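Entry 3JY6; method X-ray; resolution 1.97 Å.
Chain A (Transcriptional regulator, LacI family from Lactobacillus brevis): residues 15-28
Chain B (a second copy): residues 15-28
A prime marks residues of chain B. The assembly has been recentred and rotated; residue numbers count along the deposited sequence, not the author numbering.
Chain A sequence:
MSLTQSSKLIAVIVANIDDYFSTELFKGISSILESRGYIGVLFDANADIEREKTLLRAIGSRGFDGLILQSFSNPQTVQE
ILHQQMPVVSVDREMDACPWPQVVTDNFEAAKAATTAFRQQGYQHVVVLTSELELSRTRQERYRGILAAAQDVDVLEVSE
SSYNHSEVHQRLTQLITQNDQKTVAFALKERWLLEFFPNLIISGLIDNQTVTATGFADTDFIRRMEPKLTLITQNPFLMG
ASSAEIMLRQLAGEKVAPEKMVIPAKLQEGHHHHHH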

ATOM      1  N   ALA A  15     -10.488   4.949   3.729  1.00 16.85           N
ATOM      2  CA  ALA A  15     -10.834   3.997   4.772  1.00 17.30           C
ATOM      3  C   ALA A  15      -9.596   3.479   5.499  1.00 15.75           C
ATOM      4  O   ALA A  15      -9.562   3.421   6.722  1.00 17.83           O
ATOM      5  N   ASN A  16      -8.568   3.117   4.746  1.00 16.66           N
ATOM      6  CA  ASN A  16      -7.333   2.601   5.344  1.00 17.59           C
ATOM      7  C   ASN A  16      -6.206   2.696   4.308  1.00 18.07           C
ATOM      8  O   ASN A  16      -6.316   2.153   3.209  1.00 14.92           O
ATOM      9  N   ILE A  17      -5.127   3.391   4.639  1.00 17.62           N
ATOM     10  CA  ILE A  17      -4.059   3.501   3.667  1.00 20.03           C
ATOM     11  C   ILE A  17      -3.337   2.189   3.361  1.00 20.31           C
ATOM     12  O   ILE A  17      -2.559   2.131   2.414  1.00 18.89           O
ATOM     13  N   ASP A  18      -3.587   1.140   4.144  1.00 23.02           N
ATOM     14  CA  ASP A  18      -2.953  -0.155   3.867  1.00 25.96           C
ATOM     15  C   ASP A  18      -3.537  -0.762   2.602  1.00 24.21           C
ATOM     16  O   ASP A  18      -2.950  -1.669   2.022  1.00 25.04           O
ATOM     17  N   ASP A  19      -4.708  -0.275   2.199  1.00 22.37           N
ATOM     18  CA  ASP A  19      -5.363  -0.781   1.000  1.00 21.80           C
ATOM     19  C   ASP A  19      -4.760  -0.125  -0.233  1.00 20.46           C
ATOM     20  O   ASP A  19      -4.764   1.096  -0.360  1.00 20.01           O
ATOM     21  N   TYR A  20      -4.248  -0.945  -1.141  1.00 19.51           N
ATOM     22  CA  TYR A  20      -3.665  -0.446  -2.379  1.00 17.87           C
ATOM     23  C   TYR A  20      -4.719   0.400  -3.110  1.00 16.41           C
ATOM     24  O   TYR A  20      -4.385   1.379  -3.779  1.00 14.59           O
ATOM     25  N   PHE A  21      -5.988   0.014  -2.975  1.00 13.55           N
ATOM     26  CA  PHE A  21      -7.094   0.732  -3.607  1.00 13.63           C
ATOM     27  C   PHE A  21      -7.096   2.207  -3.200  1.00 13.62           C
ATOM     28  O   PHE A  21      -7.387   3.083  -4.006  1.00 12.67           O
ATOM     29  N   SER A  22      -6.780   2.467  -1.938  1.00 13.88           N
ATOM     30  CA  SER A  22      -6.766   3.821  -1.414  1.00 14.06           C
ATOM     31  C   SER A  22      -5.598   4.658  -1.896  1.00 13.24           C
ATOM     32  O   SER A  22      -5.775   5.798  -2.323  1.00 14.97           O
ATOM     33  N   THR A  23      -4.400   4.100  -1.820  1.00 13.33           N
ATOM     34  CA  THR A  23      -3.231   4.844  -2.244  1.00 12.72           C
ATOM     35  C   THR A  23      -3.269   5.151  -3.723  1.00 11.64           C
ATOM     36  O   THR A  23      -2.810   6.206  -4.125  1.00 13.91           O
ATOM     37  N   GLU A  24      -3.819   4.239  -4.524  1.00 12.44           N
ATOM     38  CA  GLU A  24      -3.924   4.460  -5.973  1.00 14.21           C
ATOM     39  C   GLU A  24      -4.997   5.507  -6.193  1.00 13.60           C
ATOM     40  O   GLU A  24      -4.870   6.373  -7.058  1.00 15.80           O
ATOM     41  N   LEU A  25      -6.083   5.383  -5.437  1.00 12.19           N
ATOM     42  CA  LEU A  25      -7.182   6.335  -5.536  1.00 12.19           C
ATOM     43  C   LEU A  25      -6.571   7.717  -5.390  1.00 10.33           C
ATOM     44  O   LEU A  25      -6.801   8.600  -6.218  1.00  9.90           O
ATOM     45  N   PHE A  26      -5.788   7.889  -4.331  1.00  9.38           N
ATOM     46  CA  PHE A  26      -5.122   9.160  -4.066  1.00 11.67           C
ATOM     47  C   PHE A  26      -4.208   9.615  -5.204  1.00 11.32           C
ATOM     48  O   PHE A  26      -4.137  10.809  -5.509  1.00  9.16           O
ATOM     49  N   LYS A  27      -3.477   8.676  -5.802  1.00 11.69           N
ATOM     50  CA  LYS A  27      -2.611   9.021  -6.921  1.00 12.07           C
ATOM     51  C   LYS A  27      -3.451   9.582  -8.067  1.00 10.84           C
ATOM     52  O   LYS A  27      -3.034  10.511  -8.746  1.00 13.99           O
ATOM     53  N   GLY A  28      -4.632   9.006  -8.279  1.00 10.98           N
ATOM     54  CA  GLY A  28      -5.517   9.480  -9.332  1.00 12.69           C
ATOM     55  C   GLY A  28      -5.979  10.904  -9.054  1.00 14.59           C
ATOM     56  O   GLY A  28      -5.976  11.761  -9.936  1.00 14.41           O
TER
ATOM     57  N   ALA B  15       8.445   8.790  -0.269  1.00 21.77           N
ATOM     58  CA  ALA B  15       8.922   8.556  -1.627  1.00 21.29           C
ATOM     59  C   ALA B  15       7.807   8.060  -2.544  1.00 19.95           C
ATOM     60  O   ALA B  15       7.645   8.549  -3.657  1.00 19.05           O
ATOM     61  N   ASN B  16       7.027   7.098  -2.071  1.00 18.56           N
ATOM     62  CA  ASN B  16       5.946   6.542  -2.884  1.00 18.74           C
ATOM     63  C   ASN B  16       4.917   5.848  -1.996  1.00 17.82           C
ATOM     64  O   ASN B  16       5.172   4.768  -1.452  1.00 14.87           O
ATOM     65  N   ILE B  17       3.758   6.481  -1.862  1.00 17.43           N
ATOM     66  CA  ILE B  17       2.689   5.958  -1.025  1.00 20.20           C
ATOM     67  C   ILE B  17       2.258   4.562  -1.414  1.00 20.82           C
ATOM     68  O   ILE B  17       1.433   3.952  -0.741  1.00 22.11           O
ATOM     69  N   ASP B  18       2.793   4.046  -2.506  1.00 21.36           N
ATOM     70  CA  ASP B  18       2.429   2.703  -2.905  1.00 22.62           C
ATOM     71  C   ASP B  18       3.266   1.614  -2.204  1.00 20.42           C
ATOM     72  O   ASP B  18       2.989   0.426  -2.340  1.00 19.40           O
ATOM     73  N   ASP B  19       4.293   2.024  -1.468  1.00 19.29           N
ATOM     74  CA  ASP B  19       5.134   1.076  -0.729  1.00 19.87           C
ATOM     75  C   ASP B  19       4.513   0.860   0.657  1.00 17.97           C
ATOM     76  O   ASP B  19       4.074   1.820   1.296  1.00 16.98           O
ATOM     77  N   TYR B  20       4.493  -0.389   1.115  1.00 18.11           N
ATOM     78  CA  TYR B  20       3.973  -0.735   2.440  1.00 17.77           C
ATOM     79  C   TYR B  20       4.832  -0.049   3.509  1.00 15.95           C
ATOM     80  O   TYR B  20       4.317   0.362   4.550  1.00 15.16           O
ATOM     81  N   PHE B  21       6.137   0.054   3.251  1.00 13.04           N
ATOM     82  CA  PHE B  21       7.046   0.700   4.192  1.00 13.95           C
ATOM     83  C   PHE B  21       6.541   2.094   4.521  1.00 13.33           C
ATOM     84  O   PHE B  21       6.563   2.511   5.677  1.00 15.60           O
ATOM     85  N   SER B  22       6.108   2.816   3.490  1.00 12.64           N
ATOM     86  CA  SER B  22       5.615   4.186   3.638  1.00 12.99           C
ATOM     87  C   SER B  22       4.274   4.347   4.354  1.00 12.51           C
ATOM     88  O   SER B  22       4.107   5.249   5.183  1.00 12.63           O
ATOM     89  N   THR B  23       3.321   3.486   4.030  1.00 13.02           N
ATOM     90  CA  THR B  23       2.011   3.576   4.649  1.00 14.58           C
ATOM     91  C   THR B  23       2.106   3.143   6.109  1.00 15.59           C
ATOM     92  O   THR B  23       1.405   3.688   6.961  1.00 17.17           O
ATOM     93  N   GLU B  24       2.982   2.174   6.396  1.00 15.76           N
ATOM     94  CA  GLU B  24       3.179   1.695   7.763  1.00 18.08           C
ATOM     95  C   GLU B  24       3.939   2.734   8.581  1.00 17.52           C
ATOM     96  O   GLU B  24       3.670   2.928   9.770  1.00 18.89           O
ATOM     97  N   LEU B  25       4.900   3.393   7.948  1.00 16.17           N
ATOM     98  CA  LEU B  25       5.656   4.428   8.633  1.00 17.72           C
ATOM     99  C   LEU B  25       4.673   5.525   9.022  1.00 17.66           C
ATOM    100  O   LEU B  25       4.675   6.000  10.162  1.00 18.51           O
ATOM    101  N   PHE B  26       3.813   5.913   8.085  1.00 15.80           N
ATOM    102  CA  PHE B  26       2.835   6.954   8.377  1.00 15.63           C
ATOM    103  C   PHE B  26       1.918   6.581   9.543  1.00 15.91           C
ATOM    104  O   PHE B  26       1.567   7.439  10.360  1.00 15.11           O
ATOM    105  N   LYS B  27       1.520   5.314   9.615  1.00 15.33           N
ATOM    106  CA  LYS B  27       0.655   4.870  10.703  1.00 14.90           C
ATOM    107  C   LYS B  27       1.383   5.007  12.044  1.00 15.18           C
ATOM    108  O   LYS B  27       0.751   5.213  13.081  1.00 13.09           O
ATOM    109  N   GLY B  28       2.713   4.905  12.009  1.00 13.96           N
ATOM    110  CA  GLY B  28       3.506   5.059  13.215  1.00 15.05           C
ATOM    111  C   GLY B  28       3.547   6.517  13.663  1.00 15.24           C
ATOM    112  O   GLY B  28       3.384   6.804  14.856  1.00 14.49           O
TER

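Which side chains point into the contact? From each copy, Ile17, Thr23, Phe26 and Lys27 aim their CA-to-CB bonds toward the other stretch. Ile17 and Ile17′ are the most covered: with chi1 p and chi2 t, each sends CD1 over the partner helix. Ile17 CD1 lies 3.6 Å from Phe26′ CD2, and Phe26 CD2 lies 3.5 Å from Ile17′ CD1, so each methyl meets a ring edge. Both phenylalanines are t at chi1.

What lies at the middle? The two threonines meet through methyls, Thr23 CG2 to Thr23′ CG2 at 4.0 Å. Both adopt p at chi1, which lets Thr23 OG1 donate back to Tyr20 O (3.1 Å) and Thr23′ OG1 to Tyr20′ O (3.2 Å), satisfying the hydroxyls within their own helices.

How do the lysines find polar partners? Both run m, t, t, m, extended until the last turn. Lys27 NZ donates to Asn16′ OD1 at 3.0 Å, and Lys27′ NZ to Asn16 OD1 at 3.1 Å. Each asparagine, t at chi1, also accepts from its own turn, as in Asp18 N to Asn16 OD1 (2.9 Å).

Do the acidic groups match? Asp18 is m at chi1, whereas Asp18′ sits off-well at -129°. Glu24 OE2 approaches Asp18′ OD2 at 2.8 Å, two acceptors with like charges and no hydrogen bond assigned.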

ATOM      1  CB  ALA A  15     -11.637   2.826   4.154  1.00 16.70           C
ATOM      2  CB  ASN A  16      -7.531   1.143   5.764  1.00 19.92           C
ATOM      3  CG  ASN A  16      -6.401   0.624   6.635  1.00 21.30           C
ATOM      4  OD1 ASN A  16      -5.258   1.083   6.540  1.00 21.88           O
ATOM      5  ND2 ASN A  16      -6.712  -0.353   7.478  1.00 21.33           N
ATOM      6  CB  ILE A  17      -3.016   4.574   4.064  1.00 20.83           C
ATOM      7  CG1 ILE A  17      -2.464   4.296   5.460  1.00 18.90           C
ATOM      8  CG2 ILE A  17      -3.649   5.959   3.962  1.00 20.73           C
ATOM      9  CD1 ILE A  17      -1.305   5.189   5.804  1.00 22.26           C
ATOM     10  CB  ASP A  18      -3.172  -1.150   5.000  1.00 30.20           C
ATOM     11  CG  ASP A  18      -2.403  -0.793   6.243  1.00 36.95           C
ATOM     12  OD1 ASP A  18      -1.207  -0.416   6.131  1.00 40.66           O
ATOM     13  OD2 ASP A  18      -2.995  -0.905   7.341  1.00 38.65           O
ATOM     14  CB  ASP A  19      -6.876  -0.496   1.014  1.00 21.66           C
ATOM     15  CG  ASP A  19      -7.584  -1.096   2.220  1.00 24.01           C
ATOM     16  OD1 ASP A  19      -7.079  -2.096   2.772  1.00 25.59           O
ATOM     17  OD2 ASP A  19      -8.658  -0.578   2.611  1.00 23.80           O
ATOM     18  CB  TYR A  20      -3.236  -1.636  -3.235  1.00 20.25           C
ATOM     19  CG  TYR A  20      -2.795  -1.307  -4.642  1.00 22.09           C
ATOM     20  CD1 TYR A  20      -1.497  -0.870  -4.916  1.00 25.01           C
ATOM     21  CD2 TYR A  20      -3.668  -1.473  -5.711  1.00 25.80           C
ATOM     22  CE1 TYR A  20      -1.085  -0.615  -6.220  1.00 25.54           C
ATOM     23  CE2 TYR A  20      -3.268  -1.221  -7.016  1.00 26.82           C
ATOM     24  CZ  TYR A  20      -1.974  -0.794  -7.263  1.00 28.11           C
ATOM     25  OH  TYR A  20      -1.573  -0.557  -8.563  1.00 32.67           O
ATOM     26  CB  PHE A  21      -8.436   0.111  -3.197  1.00 14.53           C
ATOM     27  CG  PHE A  21      -9.640   0.806  -3.781  1.00 14.76           C
ATOM     28  CD1 PHE A  21     -10.122   0.456  -5.040  1.00 14.65           C
ATOM     29  CD2 PHE A  21     -10.289   1.822  -3.072  1.00 16.02           C
ATOM     30  CE1 PHE A  21     -11.237   1.099  -5.592  1.00 13.78           C
ATOM     31  CE2 PHE A  21     -11.405   2.477  -3.610  1.00 14.80           C
ATOM     32  CZ  PHE A  21     -11.885   2.115  -4.878  1.00 16.50           C
ATOM     33  CB  SER A  22      -6.756   3.790   0.114  1.00 14.02           C
ATOM     34  OG  SER A  22      -8.007   3.355   0.592  1.00 15.13           O
ATOM     35  CB  THR A  23      -1.937   4.103  -1.890  1.00 13.14           C
ATOM     36  OG1 THR A  23      -1.986   2.765  -2.403  1.00 14.01           O
ATOM     37  CG2 THR A  23      -1.755   4.072  -0.387  1.00 11.85           C
ATOM     38  CB  GLU A  24      -4.345   3.184  -6.739  1.00 14.27           C
ATOM     39  CG  GLU A  24      -3.205   2.281  -7.152  1.00 19.46           C
ATOM     40  CD  GLU A  24      -2.272   2.971  -8.122  1.00 20.65           C
ATOM     41  OE1 GLU A  24      -2.686   3.234  -9.271  1.00 23.63           O
ATOM     42  OE2 GLU A  24      -1.125   3.278  -7.740  1.00 20.71           O
ATOM     43  CB  LEU A  25      -8.196   6.120  -4.411  1.00 12.71           C
ATOM     44  CG  LEU A  25      -9.498   6.887  -4.577  1.00 15.32           C
ATOM     45  CD1 LEU A  25     -10.345   6.149  -5.585  1.00 18.93           C
ATOM     46  CD2 LEU A  25     -10.235   6.973  -3.261  1.00 18.96           C
ATOM     47  CB  PHE A  26      -4.304   9.089  -2.788  1.00  9.01           C
ATOM     48  CG  PHE A  26      -3.715  10.410  -2.382  1.00 10.51           C
ATOM     49  CD1 PHE A  26      -4.534  11.464  -1.960  1.00 10.27           C
ATOM     50  CD2 PHE A  26      -2.338  10.604  -2.412  1.00 12.08           C
ATOM     51  CE1 PHE A  26      -3.986  12.700  -1.565  1.00 13.21           C
ATOM     52  CE2 PHE A  26      -1.777  11.831  -2.022  1.00 15.53           C
ATOM     53  CZ  PHE A  26      -2.607  12.885  -1.594  1.00 13.95           C
ATOM     54  CB  LYS A  27      -1.845   7.791  -7.405  1.00 14.50           C
ATOM     55  CG  LYS A  27      -0.613   7.464  -6.586  1.00 12.46           C
ATOM     56  CD  LYS A  27       0.107   6.262  -7.183  1.00 16.58           C
ATOM     57  CE  LYS A  27       1.248   5.815  -6.308  1.00 13.13           C
ATOM     58  NZ  LYS A  27       2.293   6.862  -6.210  1.00 13.59           N
TER
ATOM     59  CB  ALA B  15      10.066   7.542  -1.602  1.00 20.59           C
ATOM     60  CB  ASN B  16       6.534   5.555  -3.891  1.00 18.00           C
ATOM     61  CG  ASN B  16       5.482   4.898  -4.759  1.00 22.61           C
ATOM     62  OD1 ASN B  16       4.295   5.250  -4.734  1.00 21.52           O
ATOM     63  ND2 ASN B  16       5.920   3.926  -5.551  1.00 24.86           N
ATOM     64  CB  ILE B  17       1.435   6.857  -1.059  1.00 18.57           C
ATOM     65  CG1 ILE B  17       0.858   6.899  -2.478  1.00 21.55           C
ATOM     66  CG2 ILE B  17       1.793   8.254  -0.586  1.00 20.41           C
ATOM     67  CD1 ILE B  17      -0.489   7.615  -2.558  1.00 23.56           C
ATOM     68  CB  ASP B  18       2.507   2.581  -4.425  1.00 26.68           C
ATOM     69  CG  ASP B  18       1.242   2.004  -5.008  1.00 32.58           C
ATOM     70  OD1 ASP B  18       1.134   0.759  -5.033  1.00 36.52           O
ATOM     71  OD2 ASP B  18       0.347   2.780  -5.425  1.00 34.06           O
ATOM     72  CB  ASP B  19       6.549   1.623  -0.504  1.00 19.43           C
ATOM     73  CG  ASP B  19       7.272   1.964  -1.793  1.00 23.44           C
ATOM     74  OD1 ASP B  19       7.066   1.270  -2.813  1.00 24.22           O
ATOM     75  OD2 ASP B  19       8.076   2.923  -1.771  1.00 23.10           O
ATOM     76  CB  TYR B  20       4.036  -2.246   2.649  1.00 19.86           C
ATOM     77  CG  TYR B  20       3.537  -2.735   3.999  1.00 24.23           C
ATOM     78  CD1 TYR B  20       2.168  -2.785   4.293  1.00 25.77           C
ATOM     79  CD2 TYR B  20       4.428  -3.208   4.955  1.00 25.19           C
ATOM     80  CE1 TYR B  20       1.707  -3.298   5.506  1.00 27.58           C
ATOM     81  CE2 TYR B  20       3.978  -3.725   6.170  1.00 27.65           C
ATOM     82  CZ  TYR B  20       2.621  -3.767   6.441  1.00 29.12           C
ATOM     83  OH  TYR B  20       2.184  -4.256   7.659  1.00 32.09           O
ATOM     84  CB  PHE B  21       8.456   0.832   3.607  1.00 16.05           C
ATOM     85  CG  PHE B  21       9.393   1.657   4.455  1.00 15.13           C
ATOM     86  CD1 PHE B  21      10.162   1.066   5.466  1.00 17.68           C
ATOM     87  CD2 PHE B  21       9.500   3.025   4.243  1.00 17.50           C
ATOM     88  CE1 PHE B  21      11.033   1.832   6.262  1.00 17.62           C
ATOM     89  CE2 PHE B  21      10.363   3.806   5.025  1.00 21.09           C
ATOM     90  CZ  PHE B  21      11.135   3.206   6.042  1.00 20.69           C
ATOM     91  CB  SER B  22       5.523   4.852   2.264  1.00 13.34           C
ATOM     92  OG  SER B  22       6.822   5.039   1.738  1.00 17.91           O
ATOM     93  CB  THR B  23       0.970   2.712   3.903  1.00 13.79           C
ATOM     94  OG1 THR B  23       1.360   1.336   3.951  1.00 17.22           O
ATOM     95  CG2 THR B  23       0.858   3.147   2.448  1.00 13.19           C
ATOM     96  CB  GLU B  24       3.962   0.380   7.787  1.00 17.54           C
ATOM     97  CG  GLU B  24       3.113  -0.848   7.666  1.00 21.39           C
ATOM     98  CD  GLU B  24       2.087  -0.963   8.781  1.00 21.64           C
ATOM     99  OE1 GLU B  24       2.480  -1.105   9.954  1.00 25.14           O
ATOM    100  OE2 GLU B  24       0.878  -0.912   8.487  1.00 25.19           O
ATOM    101  CB  LEU B  25       6.737   5.004   7.722  1.00 20.12           C
ATOM    102  CG  LEU B  25       7.626   6.096   8.312  1.00 19.36           C
ATOM    103  CD1 LEU B  25       9.084   5.705   8.169  1.00 23.15           C
ATOM    104  CD2 LEU B  25       7.342   7.394   7.596  1.00 21.79           C
ATOM    105  CB  PHE B  26       1.980   7.285   7.155  1.00 16.41           C
ATOM    106  CG  PHE B  26       1.006   8.412   7.398  1.00 19.06           C
ATOM    107  CD1 PHE B  26       1.461   9.715   7.604  1.00 18.02           C
ATOM    108  CD2 PHE B  26      -0.356   8.156   7.512  1.00 18.34           C
ATOM    109  CE1 PHE B  26       0.570  10.752   7.932  1.00 20.64           C
ATOM    110  CE2 PHE B  26      -1.263   9.192   7.841  1.00 21.15           C
ATOM    111  CZ  PHE B  26      -0.797  10.487   8.053  1.00 20.05           C
ATOM    112  CB  LYS B  27       0.197   3.425  10.477  1.00 14.67           C
ATOM    113  CG  LYS B  27      -0.924   3.310   9.453  1.00 18.19           C
ATOM    114  CD  LYS B  27      -1.336   1.867   9.226  1.00 21.48           C
ATOM    115  CE  LYS B  27      -2.521   1.772   8.272  1.00 22.10           C
ATOM    116  NZ  LYS B  27      -3.754   2.331   8.884  1.00 22.65           N
TER